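RNA methyltransferase, TrmH family (Porphyromonas gingivalis, PDB 2I6D) probably binds RNA and transfers a methyl group to it, as a putative member of the knotted TrmH family of methyltransferases. Local coordinates at residues F172-A182 with L194-L205. Sequence-based numbering, arbitrary orientation.
Sequences FRRQGIPVYGA and LPNFTEPAILVL
Tyr180 and Ile202 sit on adjacent parallel strands joined by four backbone hydrogen bonds. Ile202 N donates to Pro178 O (3.0 Å, N-H...O 174°), and Ile202 O accepts from Tyr180 N at 2.7 Å. Tyr180 O takes Val204 N at 2.7 Å, the donor tilted 31° from the carbonyl plane; Val204 O then receives Ala182 N. Weaker CA-H...O contacts from Val179, Leu203 and Gly181 give three of these oxygens a second neighbour. Val179 and Gly181 bond the opposite way, to the neighbouring strand 222-225 and Thr221, whose OG1 also accepts from Val179 N. The Tyr180 ring, CG beside its own backbone N (chi1 -66°), presents an in-plane edge to Ile202 O, with Ala201 CB also at the edge. Its OH lies 3.4 Å from Pro195 CD, while Trp253 of helix 242-255 meets the ring edge-to-face. With Val179 and Val204, Ile202 faces helix 165-174, its CD1 3.7 Å from Phe172 CB. Before the strand, Asn196 OD1 accepts Thr198 N on an in-plane lone pair, closing an Asx turn, and Thr198 OG1 from above that plane; Glu199 OE2 takes Asn196 N. Helix 165-174 ends in a Schellman motif at Gly176, and its chain enters the parallel sheet of the SPOUT methyltransferase fold.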
loop_
_atom_site.group_PDB
_atom_site.type_symbol
_atom_site.label_atom_id
_atom_site.label_comp_id
_atom_site.label_asym_id
_atom_site.label_seq_id
_atom_site.Cartn_x
_atom_site.Cartn_y
_atom_site.Cartn_z
ATOM N N PHE A 172 -2.709 20.618 -4.826
ATOM C CA PHE A 172 -3.743 20.448 -3.790
ATOM C C PHE A 172 -3.666 21.525 -2.727
ATOM O O PHE A 172 -4.708 22.036 -2.274
ATOM C CB PHE A 172 -3.711 19.044 -3.204
ATOM C CG PHE A 172 -4.315 18.036 -4.107
ATOM C CD1 PHE A 172 -5.680 18.062 -4.366
ATOM C CD2 PHE A 172 -3.530 17.118 -4.772
ATOM C CE1 PHE A 172 -6.263 17.118 -5.233
ATOM C CE2 PHE A 172 -4.097 16.172 -5.634
ATOM C CZ PHE A 172 -5.462 16.169 -5.862
ATOM N N ARG A 173 -2.438 21.929 -2.398
ATOM C CA ARG A 173 -2.215 23.015 -1.442
ATOM C C ARG A 173 -2.843 24.338 -1.923
ATOM O O ARG A 173 -3.482 25.068 -1.149
ATOM C CB ARG A 173 -0.707 23.198 -1.143
ATOM C CG ARG A 173 -0.421 24.312 -0.143
ATOM C CD ARG A 173 1.067 24.662 0.027
ATOM N NE ARG A 173 1.801 24.803 -1.234
ATOM C CZ ARG A 173 1.855 25.901 -1.983
ATOM N NH1 ARG A 173 1.211 27.011 -1.626
ATOM N NH2 ARG A 173 2.564 25.893 -3.112
ATOM N N ARG A 174 -2.675 24.645 -3.210
ATOM C CA ARG A 174 -3.228 25.876 -3.763
ATOM C C ARG A 174 -4.763 25.825 -3.885
ATOM O O ARG A 174 -5.419 26.859 -3.999
ATOM C CB ARG A 174 -2.536 26.238 -5.086
ATOM C CG ARG A 174 -1.163 27.007 -4.839
ATOM C CD ARG A 174 -0.242 27.009 -6.073
ATOM N NE ARG A 174 -0.761 27.796 -7.210
ATOM C CZ ARG A 174 -0.493 29.093 -7.437
ATOM N NH1 ARG A 174 -1.009 29.703 -8.510
ATOM N NH2 ARG A 174 0.310 29.765 -6.531
ATOM N N GLN A 175 -5.340 24.624 -3.824
ATOM C CA GLN A 175 -6.815 24.492 -3.729
ATOM C C GLN A 175 -7.375 24.666 -2.312
ATOM O O GLN A 175 -8.597 24.713 -2.127
ATOM C CB GLN A 175 -7.285 23.177 -4.314
ATOM C CG GLN A 175 -6.577 22.908 -5.586
ATOM C CD GLN A 175 -7.325 22.021 -6.491
ATOM O OE1 GLN A 175 -8.147 22.472 -7.318
ATOM N NE2 GLN A 175 -7.032 20.741 -6.391
ATOM N N GLY A 176 -6.490 24.801 -1.334
ATOM C CA GLY A 176 -6.889 25.049 0.044
ATOM C C GLY A 176 -7.023 23.767 0.855
ATOM O O GLY A 176 -7.571 23.785 1.957
ATOM N N ILE A 177 -6.535 22.656 0.312
ATOM C CA ILE A 177 -6.372 21.415 1.116
ATOM C C ILE A 177 -5.116 21.516 1.988
ATOM O O ILE A 177 -4.010 21.767 1.472
ATOM C CB ILE A 177 -6.340 20.167 0.242
ATOM C CG1 ILE A 177 -7.683 20.046 -0.491
ATOM C CG2 ILE A 177 -5.967 18.871 1.080
ATOM C CD1 ILE A 177 -7.674 19.061 -1.549
ATOM N N PRO A 178 -5.288 21.385 3.319
ATOM C CA PRO A 178 -4.159 21.496 4.217
ATOM C C PRO A 178 -3.186 20.332 4.024
ATOM O O PRO A 178 -3.604 19.178 3.825
ATOM C CB PRO A 178 -4.799 21.391 5.622
ATOM C CG PRO A 178 -6.124 20.732 5.384
ATOM C CD PRO A 178 -6.560 21.141 4.028
ATOM N N VAL A 179 -1.907 20.651 4.094
ATOM C CA VAL A 179 -0.859 19.675 3.923
ATOM C C VAL A 179 -0.037 19.595 5.200
ATOM O O VAL A 179 0.749 20.493 5.517
ATOM C CB VAL A 179 0.050 19.990 2.700
ATOM C CG1 VAL A 179 1.074 18.873 2.513
ATOM C CG2 VAL A 179 -0.793 20.167 1.428
ATOM N N TYR A 180 -0.231 18.513 5.929
ATOM C CA TYR A 180 0.459 18.289 7.191
ATOM C C TYR A 180 1.679 17.420 6.930
ATOM O O TYR A 180 1.713 16.644 5.958
ATOM C CB TYR A 180 -0.481 17.567 8.165
ATOM C CG TYR A 180 -1.650 18.408 8.557
ATOM C CD1 TYR A 180 -2.830 18.387 7.813
ATOM C CD2 TYR A 180 -1.589 19.221 9.686
ATOM C CE1 TYR A 180 -3.909 19.170 8.176
ATOM C CE2 TYR A 180 -2.659 19.999 10.064
ATOM C CZ TYR A 180 -3.820 19.967 9.302
ATOM O OH TYR A 180 -4.893 20.754 9.652
ATOM N N GLY A 181 2.690 17.579 7.769
ATOM C CA GLY A 181 3.911 16.772 7.681
ATOM C C GLY A 181 4.420 16.412 9.054
ATOM O O GLY A 181 4.354 17.229 9.987
ATOM N N ALA A 182 4.972 15.203 9.173
ATOM C CA ALA A 182 5.525 14.724 10.433
ATOM C C ALA A 182 7.022 15.058 10.490
ATOM O O ALA A 182 7.797 14.625 9.614
ATOM C CB ALA A 182 5.313 13.217 10.555
ATOM N N LEU A 194 -7.089 19.729 14.371
ATOM C CA LEU A 194 -7.072 18.913 13.167
ATOM C C LEU A 194 -8.462 18.884 12.544
ATOM O O LEU A 194 -9.470 19.027 13.261
ATOM C CB LEU A 194 -6.661 17.473 13.538
ATOM C CG LEU A 194 -5.277 17.222 14.170
ATOM C CD1 LEU A 194 -5.078 15.762 14.592
ATOM C CD2 LEU A 194 -4.173 17.707 13.216
ATOM N N PRO A 195 -8.535 18.665 11.213
ATOM C CA PRO A 195 -9.854 18.465 10.624
ATOM C C PRO A 195 -10.378 17.088 10.974
ATOM O O PRO A 195 -9.603 16.212 11.372
ATOM C CB PRO A 195 -9.589 18.559 9.102
ATOM C CG PRO A 195 -8.179 18.972 8.935
ATOM C CD PRO A 195 -7.473 18.593 10.193
ATOM N N ASN A 196 -11.690 16.891 10.848
ATOM C CA ASN A 196 -12.257 15.550 11.040
ATOM C C ASN A 196 -11.647 14.606 10.012
ATOM O O ASN A 196 -11.268 15.030 8.924
ATOM C CB ASN A 196 -13.782 15.589 10.861
ATOM C CG ASN A 196 -14.457 14.258 11.196
ATOM O OD1 ASN A 196 -14.465 13.312 10.396
ATOM N ND2 ASN A 196 -15.060 14.193 12.374
ATOM N N PHE A 197 -11.598 13.323 10.352
ATOM C CA PHE A 197 -11.080 12.286 9.457
ATOM C C PHE A 197 -11.700 12.308 8.052
ATOM O O PHE A 197 -11.021 11.996 7.058
ATOM C CB PHE A 197 -11.329 10.915 10.090
ATOM C CG PHE A 197 -10.261 9.923 9.802
ATOM C CD1 PHE A 197 -9.239 9.723 10.719
ATOM C CD2 PHE A 197 -10.274 9.170 8.627
ATOM C CE1 PHE A 197 -8.241 8.778 10.486
ATOM C CE2 PHE A 197 -9.262 8.236 8.365
ATOM C CZ PHE A 197 -8.245 8.048 9.308
ATOM N N THR A 198 -12.972 12.684 7.956
ATOM C CA THR A 198 -13.656 12.703 6.657
ATOM C C THR A 198 -13.394 13.953 5.833
ATOM O O THR A 198 -13.816 14.035 4.671
ATOM C CB THR A 198 -15.164 12.602 6.832
ATOM O OG1 THR A 198 -15.592 13.652 7.700
ATOM C CG2 THR A 198 -15.537 11.259 7.411
ATOM N N GLU A 199 -12.727 14.938 6.424
ATOM C CA GLU A 199 -12.417 16.173 5.706
ATOM C C GLU A 199 -11.121 16.026 4.923
ATOM O O GLU A 199 -10.265 15.266 5.315
ATOM C CB GLU A 199 -12.309 17.342 6.667
ATOM C CG GLU A 199 -13.639 17.675 7.338
ATOM C CD GLU A 199 -13.519 18.858 8.283
ATOM O OE1 GLU A 199 -13.574 20.010 7.795
ATOM O OE2 GLU A 199 -13.391 18.646 9.503
ATOM N N PRO A 200 -10.999 16.736 3.791
ATOM C CA PRO A 200 -9.790 16.612 2.979
ATOM C C PRO A 200 -8.540 17.130 3.697
ATOM O O PRO A 200 -8.527 18.221 4.242
ATOM C CB PRO A 200 -10.125 17.438 1.719
ATOM C CG PRO A 200 -11.178 18.401 2.139
ATOM C CD PRO A 200 -11.986 17.663 3.189
ATOM N N ALA A 201 -7.498 16.308 3.739
ATOM C CA ALA A 201 -6.224 16.730 4.308
ATOM C C ALA A 201 -5.192 15.751 3.804
ATOM O O ALA A 201 -5.489 14.584 3.624
ATOM C CB ALA A 201 -6.234 16.652 5.853
ATOM N N ILE A 202 -3.979 16.232 3.613
ATOM C CA ILE A 202 -2.878 15.349 3.232
ATOM C C ILE A 202 -1.896 15.325 4.389
ATOM O O ILE A 202 -1.618 16.385 4.986
ATOM C CB ILE A 202 -2.192 15.856 1.934
ATOM C CG1 ILE A 202 -3.188 15.820 0.749
ATOM C CG2 ILE A 202 -0.924 15.044 1.666
ATOM C CD1 ILE A 202 -2.844 16.848 -0.376
ATOM N N LEU A 203 -1.386 14.130 4.713
ATOM C CA LEU A 203 -0.399 13.965 5.769
ATOM C C LEU A 203 0.820 13.289 5.171
ATOM O O LEU A 203 0.768 12.140 4.701
ATOM C CB LEU A 203 -0.962 13.103 6.929
ATOM C CG LEU A 203 0.036 12.638 8.002
ATOM C CD1 LEU A 203 0.728 13.864 8.636
ATOM C CD2 LEU A 203 -0.724 11.839 9.095
ATOM N N VAL A 204 1.921 14.009 5.210
ATOM C CA VAL A 204 3.152 13.547 4.585
ATOM C C VAL A 204 4.038 12.867 5.621
ATOM O O VAL A 204 4.319 13.443 6.695
ATOM C CB VAL A 204 3.952 14.720 3.940
ATOM C CG1 VAL A 204 5.255 14.188 3.264
ATOM C CG2 VAL A 204 3.060 15.531 2.879
ATOM N N LEU A 205 4.515 11.673 5.280
ATOM C CA LEU A 205 5.409 10.902 6.149
ATOM C C LEU A 205 6.690 10.579 5.376
ATOM O O LEU A 205 6.618 10.078 4.250
ATOM C CB LEU A 205 4.713 9.612 6.578
ATOM C CG LEU A 205 3.477 10.018 7.423
ATOM C CD1 LEU A 205 2.285 9.149 7.155
ATOM C CD2 LEU A 205 3.887 10.037 8.897
#